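Local coordinates for protein putative isochorismatase (Streptomyces avermitilis, PDB 3KL2) that is of unknown function but is probably a hydrolase of the isochorismatase type, at residues R25-L30 with P74-P79; D50-T55 with C185-S190; C164-M169 with Y200-F205; V179-D184 with S206-S211. All blocks are in the same frame, centred on the assembly; numbering follows the deposited sequence.

Interaction 1. Residues R25-L30 with P74-P79; sequences RTAIVL and PIMHAP
Leu30 and His77 stand side by side on one face of the sheet, with the CD1 methyl of Leu30 3.7 Å from His77 CE1 and set obliquely to the imidazole. The same methyl also meets CG2 of Ile75, at 4.0 Å. Ile28 extends this apolar row: its CG1, anti to its own carbonyl carbon (chi1 -54°), lies 3.7 Å from Ile75 CD1. On the other face Met76 runs out as an extended chain and brings its CE to 4.0 Å from Ala27 CB. Between the faces, four backbone bonds join the two parallel strands: Pro74 O and Met76 O receive the amides of Ile28 and Leu30, while Ile28 O and Leu30 O receive those of Met76 and Ala78. Farther out, helix 57-71 lays Ala68 against both isoleucines, and Leu142, Ile145 and Leu146 of helix 142-149 pack on Met76, giving the helix-sheet-helix layering of an alpha/beta fold. His77 NE2 is hydrogen-bonded to Asp125 OD2. The contact thus buries hydrocarbon on both faces and uses the backbone polar groups between the strands, while the His77 imidazole is bonded to the Asp125 carboxylate, which probably fixes the ring's rotation.

Interaction 2. Residues D50-T55 with C185-S190; sequences DVMQHT and CVAATS
Val51, in helix 45-55 and one turn before its end, points toward Ala187 and Ala188, where the chain of this alpha/beta fold has passed the corner at Cys185 in strand 178-187 and runs on to helix 191-205. The two branches of the valine divide the work. CG1, anti to the backbone N (chi1 179°), lies 3.9 Å from Ala187 CB and also meets the backbone N of Ala188. CG2, beside the backbone N, reaches the other way along the chain, to 3.6 Å from Ser190 C, and CB itself touches Ala188 O. The methyl of Ala187 faces back and fits between Val51 CG1 and Met52 CG, the latter 4.0 Å from Ala187 CB; beyond CG the methionine turns off toward His45 and Met57. No hydrogen bond runs between the two segments, whose contact is van der Waals packing. An alanine at Val51 would probably open a gap beside Ala187 and the Ser190 backbone and leave the chain there less firmly placed. Gln191 and His194 of helix 191-205 also lean on Val51, and Ser190 OG caps that helix by bonding Glu193 N. One turn on, Thr55 is tied down within its own helix: Val51 O accepts both Thr55 N, at 3.0 Å, and Thr55 OG1, at 2.7 Å, the hydroxyl tilted 21° from the carbonyl plane.

Interaction 3. Residues C164-M169 with Y200-F205; sequences CVESTM and YDFPMF
With chi1 at -175°, Met169 CG stands anti to the backbone N and packs on Phe205 CB, between helices 164-174 and 191-205; the turn at chi3 (58°) then places CE between Phe202 and Phe205. SD comes to rest over one face of the Phe202 ring, 4.1 Å from its centroid and 29° off the ring normal, a Met-aromatic contact. CE lies 3.7 Å from Phe202 CD2 and 3.9 Å from Phe205 CB. Farther along Phe202, its CZ meets Val165 CG1 at 4.0 Å, the two side chains crossing at about a right angle. Strand 178-187 lies beneath, with Thr181 touching both Met169 and Phe202.

Beside this apolar patch two acids also cross at about a right angle. Glu166 extends fully beyond CG, and Asp201 OD2 lies close to both its oxygens, 2.8 Å from Glu166 OE2 and 3.0 Å from Glu166 OE1, the carboxylate planes steeply inclined. Arg170 answers Glu166 OE2 with a salt bridge through NH2, and the second subunit comes close too, its Glu166 packing on this one. Two carboxylates this near would repel if both were charged; Arg170 probably eases this, and their ionisation may be shifted by the buried setting at the subunit interface.

Interaction 4. Residues V179-D184 with S206-S211; sequences VITLTD and SVPMTS
Asp184 grips Ser211 with both carboxylate oxygens, and this end of the contact is the tight one. Its CG lies between the backbone N and the carbonyl carbon (chi1 59°), on the side of Ser211. OD1 takes Ser211 N on its syn lone pair at 2.8 Å, while OD2 is met by Ser211 OG at 2.7 Å, again from the syn side but 29° out of the carboxylate plane. An alanine at Asp184 would probably leave both the amide and the hydroxyl of Ser211 without their acceptor and tie the start of helix 211-218 less firmly to the strand end. Just before it, Met209 O is held twice by Thr183: by N at 2.8 Å, and by OG1 at 3.0 Å from above the carbonyl plane, 64° out of it. The other branch of Thr183, CG2, presses on Pro208 CB at 3.5 Å, closer than carbons usually approach.

The two strands belong to a beta-alpha-beta unit, strand 178-187 and strand 207-209 running parallel with helix 191-205 crossing between them, and the second is an edge strand of the sheet within this chain. One bond of the pairing is slack: Thr181 N reaches Val207 O only weakly, at 3.4 Å, between sound bonds from Val207 N to Val179 O and from Met209 N to Thr181 O. Val207 and Pro208 sit here in partly exposed positions. Thr181 OG1 donates to Ser206 OG at 2.9 Å, Ser206 OG itself being bonded to Phe202 O, and Ile180 CG2 packs on Met209 CG at 3.7 Å. Tyr94 of the second subunit bonds Val179 N through its hydroxyl and packs on Val207.

From the N terminus, interaction 1 opens at 25-30 and closes at 74-79, pairing two strands of the central sheet. Interaction 2 opens inside that loop, at 50-55, and closes only at 185-190, so the two cross. Interactions 3 and 4 begin after interaction 1 has closed. Interaction 3 opens at 164-169 and closes at 200-205, crossing interaction 2; interaction 4 spans 179-184 to 206-211 and crosses both. Interactions 2, 3 and 4 touch one another, around strand 178-187 and its flanking helices, whereas interaction 1 stays clear of them. Together they join sheet strands, helices 164-174 and 191-205, and helix 45-55; interactions 3 and 4 also touch the second subunit.

Interaction 1. Residues R25-L30 with P74-P79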
loop_
_atom_site.group_PDB
_atom_site.type_symbol
_atom_site.label_atom_id
_atom_site.label_comp_id
_atom_site.label_asym_id
_atom_site.label_seq_id
_atom_site.Cartn_x
_atom_site.Cartn_y
_atom_site.Cartn_z
ATOM N N ARG A 25 2.689 -12.898 -18.953
ATOM C CA ARG A 25 2.954 -11.693 -18.178
ATOM C C ARG A 25 1.797 -10.683 -18.289
ATOM O O ARG A 25 1.971 -9.499 -17.947
ATOM C CB ARG A 25 4.249 -11.031 -18.674
ATOM C CG ARG A 25 5.510 -11.403 -17.905
ATOM C CD ARG A 25 6.534 -12.089 -18.768
ATOM N NE ARG A 25 7.759 -12.392 -18.006
ATOM C CZ ARG A 25 8.366 -13.587 -17.922
ATOM N NH1 ARG A 25 7.911 -14.675 -18.556
ATOM N NH2 ARG A 25 9.467 -13.691 -17.190
ATOM N N THR A 26 0.629 -11.174 -18.725
ATOM C CA THR A 26 -0.493 -10.335 -19.136
ATOM C C THR A 26 -1.764 -10.800 -18.439
ATOM O O THR A 26 -1.888 -11.957 -18.109
ATOM C CB THR A 26 -0.675 -10.332 -20.686
ATOM O OG1 THR A 26 0.533 -9.875 -21.308
ATOM C CG2 THR A 26 -1.827 -9.418 -21.118
ATOM N N ALA A 27 -2.680 -9.876 -18.184
ATOM C CA ALA A 27 -3.896 -10.158 -17.448
ATOM C C ALA A 27 -4.972 -9.190 -17.886
ATOM O O ALA A 27 -4.746 -7.963 -17.898
ATOM C CB ALA A 27 -3.673 -9.989 -16.024
ATOM N N ILE A 28 -6.144 -9.725 -18.214
ATOM C CA ILE A 28 -7.268 -8.879 -18.561
ATOM C C ILE A 28 -7.922 -8.667 -17.207
ATOM O O ILE A 28 -8.066 -9.611 -16.464
ATOM C CB ILE A 28 -8.220 -9.563 -19.590
ATOM C CG1 ILE A 28 -7.447 -10.038 -20.844
ATOM C CG2 ILE A 28 -9.350 -8.621 -20.006
ATOM C CD1 ILE A 28 -6.885 -8.888 -21.737
ATOM N N VAL A 29 -8.235 -7.435 -16.845
ATOM C CA VAL A 29 -8.854 -7.134 -15.564
ATOM C C VAL A 29 -10.168 -6.403 -15.848
ATOM O O VAL A 29 -10.156 -5.318 -16.434
ATOM C CB VAL A 29 -7.928 -6.274 -14.698
ATOM C CG1 VAL A 29 -8.539 -6.049 -13.361
ATOM C CG2 VAL A 29 -6.489 -6.946 -14.590
ATOM N N LEU A 30 -11.282 -7.030 -15.457
ATOM C CA LEU A 30 -12.645 -6.582 -15.764
ATOM C C LEU A 30 -13.341 -6.002 -14.535
ATOM O O LEU A 30 -13.666 -6.728 -13.597
ATOM C CB LEU A 30 -13.470 -7.768 -16.255
ATOM C CG LEU A 30 -12.900 -8.433 -17.513
ATOM C CD1 LEU A 30 -13.803 -9.635 -17.934
ATOM C CD2 LEU A 30 -12.715 -7.380 -18.671
ATOM N N PRO A 74 -4.746 -14.857 -18.428
ATOM C CA PRO A 74 -5.622 -14.836 -17.271
ATOM C C PRO A 74 -6.651 -13.714 -17.378
ATOM O O PRO A 74 -6.307 -12.575 -17.699
ATOM C CB PRO A 74 -4.672 -14.583 -16.118
ATOM C CG PRO A 74 -3.360 -15.106 -16.595
ATOM C CD PRO A 74 -3.322 -14.870 -18.053
ATOM N N ILE A 75 -7.915 -14.081 -17.187
ATOM C CA ILE A 75 -9.004 -13.149 -17.094
ATOM C C ILE A 75 -9.260 -12.996 -15.601
ATOM O O ILE A 75 -9.455 -13.981 -14.933
ATOM C CB ILE A 75 -10.250 -13.731 -17.769
ATOM C CG1 ILE A 75 -9.935 -14.229 -19.208
ATOM C CG2 ILE A 75 -11.361 -12.748 -17.777
ATOM C CD1 ILE A 75 -9.256 -13.221 -20.162
ATOM N N MET A 76 -9.251 -11.772 -15.081
ATOM C CA MET A 76 -9.492 -11.496 -13.659
ATOM C C MET A 76 -10.710 -10.574 -13.470
ATOM O O MET A 76 -10.696 -9.471 -13.979
ATOM C CB MET A 76 -8.285 -10.786 -13.105
ATOM C CG MET A 76 -7.015 -11.626 -13.142
ATOM S SD MET A 76 -5.695 -10.880 -12.227
ATOM C CE MET A 76 -4.466 -12.080 -12.651
ATOM N N HIS A 77 -11.740 -11.006 -12.730
ATOM C CA HIS A 77 -12.956 -10.209 -12.530
ATOM C C HIS A 77 -12.893 -9.483 -11.211
ATOM O O HIS A 77 -12.539 -10.062 -10.190
ATOM C CB HIS A 77 -14.210 -11.112 -12.484
ATOM C CG HIS A 77 -14.480 -11.889 -13.742
ATOM N ND1 HIS A 77 -15.158 -11.355 -14.818
ATOM C CD2 HIS A 77 -14.229 -13.185 -14.059
ATOM C CE1 HIS A 77 -15.295 -12.285 -15.749
ATOM N NE2 HIS A 77 -14.740 -13.403 -15.316
ATOM N N ALA A 78 -13.323 -8.227 -11.209
ATOM C CA ALA A 78 -13.216 -7.388 -10.029
ATOM C C ALA A 78 -14.565 -6.783 -9.757
ATOM O O ALA A 78 -14.815 -5.645 -10.100
ATOM C CB ALA A 78 -12.149 -6.323 -10.213
ATOM N N PRO A 79 -15.464 -7.567 -9.141
ATOM C CA PRO A 79 -16.777 -7.086 -8.773
ATOM C C PRO A 79 -16.708 -6.356 -7.466
ATOM O O PRO A 79 -15.825 -6.621 -6.668
ATOM C CB PRO A 79 -17.592 -8.378 -8.637
ATOM C CG PRO A 79 -16.634 -9.358 -8.096
ATOM C CD PRO A 79 -15.271 -8.964 -8.744
#

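Interaction 2. Residues D50-T55 with C185-S190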
loop_
_atom_site.group_PDB
_atom_site.type_symbol
_atom_site.label_atom_id
_atom_site.label_comp_id
_atom_site.label_asym_id
_atom_site.label_seq_id
_atom_site.Cartn_x
_atom_site.Cartn_y
_atom_site.Cartn_z
ATOM N N ASP A 50 -26.660 5.035 -21.985
ATOM C CA ASP A 50 -26.350 5.769 -23.233
ATOM C C ASP A 50 -24.926 5.430 -23.668
ATOM O O ASP A 50 -24.687 5.093 -24.838
ATOM C CB ASP A 50 -26.559 7.303 -23.144
ATOM N N VAL A 51 -24.000 5.452 -22.712
ATOM C CA VAL A 51 -22.585 5.259 -23.034
ATOM C C VAL A 51 -22.272 3.796 -23.331
ATOM O O VAL A 51 -21.493 3.502 -24.232
ATOM C CB VAL A 51 -21.682 5.876 -21.959
ATOM C CG1 VAL A 51 -20.205 5.652 -22.278
ATOM C CG2 VAL A 51 -21.972 7.408 -21.847
ATOM N N MET A 52 -22.910 2.865 -22.630
ATOM C CA MET A 52 -22.788 1.452 -23.028
ATOM C C MET A 52 -23.202 1.293 -24.509
ATOM O O MET A 52 -22.471 0.737 -25.319
ATOM C CB MET A 52 -23.658 0.555 -22.138
ATOM C CG MET A 52 -23.056 0.224 -20.763
ATOM S SD MET A 52 -24.138 -0.836 -19.777
ATOM C CE MET A 52 -24.087 -2.248 -20.887
ATOM N N GLN A 53 -24.381 1.814 -24.845
ATOM C CA GLN A 53 -24.947 1.693 -26.196
ATOM C C GLN A 53 -24.052 2.384 -27.226
ATOM O O GLN A 53 -23.724 1.794 -28.255
ATOM C CB GLN A 53 -26.371 2.267 -26.226
ATOM C CG GLN A 53 -27.249 1.795 -27.393
ATOM C CD GLN A 53 -27.203 2.707 -28.637
ATOM O OE1 GLN A 53 -26.877 3.913 -28.567
ATOM N NE2 GLN A 53 -27.547 2.124 -29.790
ATOM N N HIS A 54 -23.639 3.615 -26.936
ATOM C CA HIS A 54 -22.761 4.356 -27.847
ATOM C C HIS A 54 -21.463 3.586 -28.156
ATOM O O HIS A 54 -21.039 3.495 -29.310
ATOM C CB HIS A 54 -22.437 5.758 -27.303
ATOM C CG HIS A 54 -21.742 6.640 -28.299
ATOM N ND1 HIS A 54 -20.393 6.940 -28.225
ATOM C CD2 HIS A 54 -22.211 7.273 -29.406
ATOM C CE1 HIS A 54 -20.067 7.738 -29.229
ATOM N NE2 HIS A 54 -21.150 7.947 -29.966
ATOM N N THR A 55 -20.849 3.015 -27.127
ATOM C CA THR A 55 -19.553 2.367 -27.303
ATOM C C THR A 55 -19.638 0.912 -27.777
ATOM O O THR A 55 -18.712 0.407 -28.423
ATOM C CB THR A 55 -18.766 2.418 -26.005
ATOM O OG1 THR A 55 -19.532 1.786 -24.968
ATOM C CG2 THR A 55 -18.458 3.881 -25.652
ATOM N N CYS A 185 -14.124 -0.456 -24.292
ATOM C CA CYS A 185 -14.708 -1.448 -23.348
ATOM C C CYS A 185 -14.912 -0.845 -21.976
ATOM O O CYS A 185 -14.823 -1.516 -20.961
ATOM C CB CYS A 185 -13.830 -2.676 -23.223
ATOM S SG CYS A 185 -13.607 -3.588 -24.708
ATOM N N VAL A 186 -15.172 0.444 -21.938
ATOM C CA VAL A 186 -15.460 1.102 -20.688
ATOM C C VAL A 186 -16.671 2.006 -20.859
ATOM O O VAL A 186 -17.000 2.357 -21.989
ATOM C CB VAL A 186 -14.248 1.917 -20.180
ATOM C CG1 VAL A 186 -13.055 0.978 -19.896
ATOM C CG2 VAL A 186 -13.906 3.007 -21.137
ATOM N N ALA A 187 -17.320 2.375 -19.756
ATOM C CA ALA A 187 -18.480 3.250 -19.788
ATOM C C ALA A 187 -18.586 4.081 -18.514
ATOM O O ALA A 187 -18.019 3.734 -17.474
ATOM C CB ALA A 187 -19.802 2.448 -20.038
ATOM N N ALA A 188 -19.314 5.193 -18.631
ATOM C CA ALA A 188 -19.494 6.138 -17.569
ATOM C C ALA A 188 -20.931 6.601 -17.563
ATOM O O ALA A 188 -21.744 6.158 -18.368
ATOM C CB ALA A 188 -18.589 7.319 -17.787
ATOM N N THR A 189 -21.230 7.518 -16.653
ATOM C CA THR A 189 -22.567 8.011 -16.510
ATOM C C THR A 189 -22.836 9.173 -17.484
ATOM O O THR A 189 -23.939 9.670 -17.553
ATOM C CB THR A 189 -22.822 8.454 -15.041
ATOM O OG1 THR A 189 -21.837 9.421 -14.652
ATOM C CG2 THR A 189 -22.741 7.271 -14.094
ATOM N N SER A 190 -21.817 9.622 -18.210
ATOM C CA SER A 190 -21.971 10.714 -19.148
ATOM C C SER A 190 -20.974 10.526 -20.263
ATOM O O SER A 190 -19.840 10.176 -20.022
ATOM C CB SER A 190 -21.776 12.079 -18.463
ATOM O OG SER A 190 -20.994 12.971 -19.256
#

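Interaction 3. Residues C164-M169 with Y200-F205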
loop_
_atom_site.group_PDB
_atom_site.type_symbol
_atom_site.label_atom_id
_atom_site.label_comp_id
_atom_site.label_asym_id
_atom_site.label_seq_id
_atom_site.Cartn_x
_atom_site.Cartn_y
_atom_site.Cartn_z
ATOM N N CYS A 164 -13.778 4.213 -11.000
ATOM C CA CYS A 164 -13.061 2.978 -10.695
ATOM C C CYS A 164 -12.049 2.576 -11.778
ATOM O O CYS A 164 -10.979 2.078 -11.459
ATOM C CB CYS A 164 -14.082 1.842 -10.484
ATOM S SG CYS A 164 -15.550 2.344 -9.467
ATOM N N VAL A 165 -12.374 2.783 -13.055
ATOM C CA VAL A 165 -11.428 2.422 -14.091
ATOM C C VAL A 165 -10.240 3.378 -14.024
ATOM O O VAL A 165 -9.074 2.967 -13.993
ATOM C CB VAL A 165 -12.034 2.423 -15.522
ATOM C CG1 VAL A 165 -10.925 2.330 -16.530
ATOM C CG2 VAL A 165 -13.038 1.274 -15.706
ATOM N N GLU A 166 -10.533 4.662 -13.923
ATOM C CA GLU A 166 -9.445 5.601 -13.838
ATOM C C GLU A 166 -8.614 5.418 -12.557
ATOM O O GLU A 166 -7.397 5.567 -12.594
ATOM C CB GLU A 166 -9.946 7.012 -13.976
ATOM C CG GLU A 166 -8.898 7.926 -14.555
ATOM C CD GLU A 166 -9.369 9.355 -14.708
ATOM O OE1 GLU A 166 -10.353 9.556 -15.412
ATOM O OE2 GLU A 166 -8.738 10.265 -14.137
ATOM N N SER A 167 -9.260 5.098 -11.433
ATOM C CA SER A 167 -8.515 4.947 -10.181
ATOM C C SER A 167 -7.550 3.759 -10.222
ATOM O O SER A 167 -6.408 3.860 -9.770
ATOM C CB SER A 167 -9.435 4.782 -9.020
ATOM O OG SER A 167 -10.040 5.993 -8.749
ATOM N N THR A 168 -8.030 2.653 -10.780
ATOM C CA THR A 168 -7.239 1.488 -10.972
ATOM C C THR A 168 -6.072 1.697 -11.942
ATOM O O THR A 168 -5.021 1.144 -11.758
ATOM C CB THR A 168 -8.137 0.387 -11.490
ATOM O OG1 THR A 168 -9.182 0.152 -10.530
ATOM C CG2 THR A 168 -7.315 -0.930 -11.782
ATOM N N MET A 169 -6.295 2.404 -13.032
ATOM C CA MET A 169 -5.242 2.832 -13.963
ATOM C C MET A 169 -4.168 3.673 -13.251
ATOM O O MET A 169 -2.971 3.456 -13.392
ATOM C CB MET A 169 -5.897 3.688 -15.031
ATOM C CG MET A 169 -4.965 4.168 -16.208
ATOM S SD MET A 169 -5.848 5.341 -17.252
ATOM C CE MET A 169 -6.290 6.622 -16.100
ATOM N N TYR A 200 -7.876 12.985 -22.163
ATOM C CA TYR A 200 -6.995 13.773 -21.326
ATOM C C TYR A 200 -6.212 12.912 -20.305
ATOM O O TYR A 200 -4.987 12.985 -20.269
ATOM C CB TYR A 200 -7.815 14.805 -20.552
ATOM C CG TYR A 200 -8.591 15.840 -21.388
ATOM C CD1 TYR A 200 -8.378 15.981 -22.771
ATOM C CD2 TYR A 200 -9.501 16.715 -20.765
ATOM C CE1 TYR A 200 -9.056 16.926 -23.512
ATOM C CE2 TYR A 200 -10.174 17.683 -21.499
ATOM C CZ TYR A 200 -9.956 17.784 -22.885
ATOM O OH TYR A 200 -10.624 18.740 -23.651
ATOM N N ASP A 201 -6.924 12.113 -19.498
ATOM C CA ASP A 201 -6.352 11.365 -18.368
ATOM C C ASP A 201 -5.685 10.032 -18.779
ATOM O O ASP A 201 -4.553 9.746 -18.394
ATOM C CB ASP A 201 -7.449 11.050 -17.339
ATOM C CG ASP A 201 -8.014 12.297 -16.641
ATOM O OD1 ASP A 201 -7.344 13.333 -16.602
ATOM O OD2 ASP A 201 -9.143 12.219 -16.101
ATOM N N PHE A 202 -6.380 9.227 -19.574
ATOM C CA PHE A 202 -5.878 7.923 -19.924
ATOM C C PHE A 202 -4.449 7.889 -20.483
ATOM O O PHE A 202 -3.736 6.957 -20.141
ATOM C CB PHE A 202 -6.806 7.187 -20.878
ATOM C CG PHE A 202 -7.990 6.515 -20.213
ATOM C CD1 PHE A 202 -8.581 5.402 -20.804
ATOM C CD2 PHE A 202 -8.547 7.005 -19.056
ATOM C CE1 PHE A 202 -9.677 4.794 -20.227
ATOM C CE2 PHE A 202 -9.647 6.390 -18.488
ATOM C CZ PHE A 202 -10.197 5.288 -19.065
ATOM N N PRO A 203 -4.035 8.853 -21.329
ATOM C CA PRO A 203 -2.658 8.796 -21.882
ATOM C C PRO A 203 -1.506 9.147 -20.921
ATOM O O PRO A 203 -0.346 8.841 -21.210
ATOM C CB PRO A 203 -2.682 9.812 -23.049
ATOM C CG PRO A 203 -4.156 9.960 -23.407
ATOM C CD PRO A 203 -4.887 9.791 -22.094
ATOM N N MET A 204 -1.840 9.789 -19.803
ATOM C CA MET A 204 -0.877 10.084 -18.753
ATOM C C MET A 204 -0.548 8.824 -17.934
ATOM O O MET A 204 0.489 8.768 -17.295
ATOM C CB MET A 204 -1.441 11.132 -17.778
ATOM C CG MET A 204 -1.651 12.605 -18.277
ATOM S SD MET A 204 -2.393 13.592 -16.909
ATOM C CE MET A 204 -1.857 15.224 -17.442
ATOM N N PHE A 205 -1.452 7.855 -17.884
ATOM C CA PHE A 205 -1.298 6.726 -16.970
ATOM C C PHE A 205 -1.358 5.399 -17.683
ATOM O O PHE A 205 -1.245 4.367 -17.035
ATOM C CB PHE A 205 -2.379 6.769 -15.890
ATOM C CG PHE A 205 -2.284 7.970 -14.998
ATOM C CD1 PHE A 205 -1.320 8.032 -14.003
ATOM C CD2 PHE A 205 -3.118 9.062 -15.174
ATOM C CE1 PHE A 205 -1.196 9.168 -13.164
ATOM C CE2 PHE A 205 -3.024 10.187 -14.320
ATOM C CZ PHE A 205 -2.051 10.231 -13.317
#

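Interaction 4. Residues V179-D184 with S206-S211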
loop_
_atom_site.group_PDB
_atom_site.type_symbol
_atom_site.label_atom_id
_atom_site.label_comp_id
_atom_site.label_asym_id
_atom_site.label_seq_id
_atom_site.Cartn_x
_atom_site.Cartn_y
_atom_site.Cartn_z
ATOM N N VAL A 179 0.001 -0.506 -17.897
ATOM C CA VAL A 179 -1.461 -0.484 -18.016
ATOM C C VAL A 179 -1.931 -0.215 -19.455
ATOM O O VAL A 179 -1.492 0.718 -20.088
ATOM C CB VAL A 179 -2.051 0.599 -17.105
ATOM C CG1 VAL A 179 -3.549 0.456 -17.032
ATOM C CG2 VAL A 179 -1.388 0.511 -15.698
ATOM N N ILE A 180 -2.829 -1.031 -19.955
ATOM C CA ILE A 180 -3.479 -0.790 -21.237
ATOM C C ILE A 180 -4.957 -0.586 -20.904
ATOM O O ILE A 180 -5.546 -1.416 -20.211
ATOM C CB ILE A 180 -3.332 -1.999 -22.159
ATOM C CG1 ILE A 180 -1.894 -2.141 -22.629
ATOM C CG2 ILE A 180 -4.243 -1.893 -23.371
ATOM C CD1 ILE A 180 -1.625 -3.516 -23.200
ATOM N N THR A 181 -5.524 0.545 -21.331
ATOM C CA THR A 181 -6.961 0.802 -21.175
ATOM C C THR A 181 -7.652 0.552 -22.491
ATOM O O THR A 181 -7.186 1.003 -23.520
ATOM C CB THR A 181 -7.280 2.240 -20.717
ATOM O OG1 THR A 181 -6.591 3.181 -21.550
ATOM C CG2 THR A 181 -6.853 2.437 -19.251
ATOM N N LEU A 182 -8.754 -0.182 -22.424
ATOM C CA LEU A 182 -9.566 -0.527 -23.545
ATOM C C LEU A 182 -10.586 0.589 -23.735
ATOM O O LEU A 182 -11.649 0.617 -23.051
ATOM C CB LEU A 182 -10.276 -1.856 -23.311
ATOM C CG LEU A 182 -9.437 -3.151 -23.353
ATOM C CD1 LEU A 182 -10.173 -4.286 -22.699
ATOM C CD2 LEU A 182 -9.090 -3.520 -24.786
ATOM N N THR A 183 -10.264 1.500 -24.658
ATOM C CA THR A 183 -11.048 2.731 -24.862
ATOM C C THR A 183 -12.496 2.454 -25.244
ATOM O O THR A 183 -13.371 3.211 -24.845
ATOM C CB THR A 183 -10.405 3.651 -25.931
ATOM O OG1 THR A 183 -10.286 2.940 -27.183
ATOM C CG2 THR A 183 -9.007 4.120 -25.453
ATOM N N ASP A 184 -12.750 1.367 -25.978
ATOM C CA ASP A 184 -14.121 0.968 -26.325
ATOM C C ASP A 184 -14.663 -0.211 -25.491
ATOM O O ASP A 184 -15.581 -0.889 -25.948
ATOM C CB ASP A 184 -14.295 0.691 -27.850
ATOM C CG ASP A 184 -13.379 -0.414 -28.367
ATOM O OD1 ASP A 184 -12.584 -0.909 -27.555
ATOM O OD2 ASP A 184 -13.420 -0.779 -29.575
ATOM N N SER A 206 -1.530 5.415 -19.007
ATOM C CA SER A 206 -1.768 4.183 -19.741
ATOM C C SER A 206 -1.411 4.266 -21.226
ATOM O O SER A 206 -0.959 5.305 -21.743
ATOM C CB SER A 206 -3.219 3.673 -19.537
ATOM O OG SER A 206 -4.175 4.319 -20.363
ATOM N N VAL A 207 -1.560 3.125 -21.881
ATOM C CA VAL A 207 -1.482 3.057 -23.329
ATOM C C VAL A 207 -2.897 2.722 -23.787
ATOM O O VAL A 207 -3.301 1.566 -23.712
ATOM C CB VAL A 207 -0.492 1.982 -23.796
ATOM C CG1 VAL A 207 -0.348 2.005 -25.348
ATOM C CG2 VAL A 207 0.863 2.191 -23.148
ATOM N N PRO A 208 -3.678 3.737 -24.202
ATOM C CA PRO A 208 -5.048 3.441 -24.620
ATOM C C PRO A 208 -5.099 2.697 -25.965
ATOM O O PRO A 208 -4.399 3.081 -26.918
ATOM C CB PRO A 208 -5.708 4.834 -24.738
ATOM C CG PRO A 208 -4.767 5.774 -24.114
ATOM C CD PRO A 208 -3.396 5.178 -24.273
ATOM N N MET A 209 -5.897 1.631 -26.013
ATOM C CA MET A 209 -6.113 0.894 -27.250
ATOM C C MET A 209 -7.583 0.529 -27.438
ATOM O O MET A 209 -8.428 0.627 -26.528
ATOM C CB MET A 209 -5.268 -0.389 -27.297
ATOM C CG MET A 209 -3.919 -0.246 -26.656
ATOM S SD MET A 209 -2.643 -1.361 -27.262
ATOM C CE MET A 209 -2.326 -0.430 -28.804
ATOM N N THR A 210 -7.883 0.096 -28.647
ATOM C CA THR A 210 -9.199 -0.369 -28.945
ATOM C C THR A 210 -9.196 -1.860 -28.683
ATOM O O THR A 210 -8.137 -2.485 -28.527
ATOM C CB THR A 210 -9.595 -0.014 -30.386
ATOM O OG1 THR A 210 -8.723 -0.678 -31.314
ATOM C CG2 THR A 210 -9.501 1.502 -30.571
ATOM N N SER A 211 -10.394 -2.407 -28.564
ATOM C CA SER A 211 -10.601 -3.836 -28.527
ATOM C C SER A 211 -9.869 -4.514 -29.694
ATOM O O SER A 211 -9.085 -5.443 -29.501
ATOM C CB SER A 211 -12.100 -4.120 -28.605
ATOM O OG SER A 211 -12.717 -3.376 -29.660
#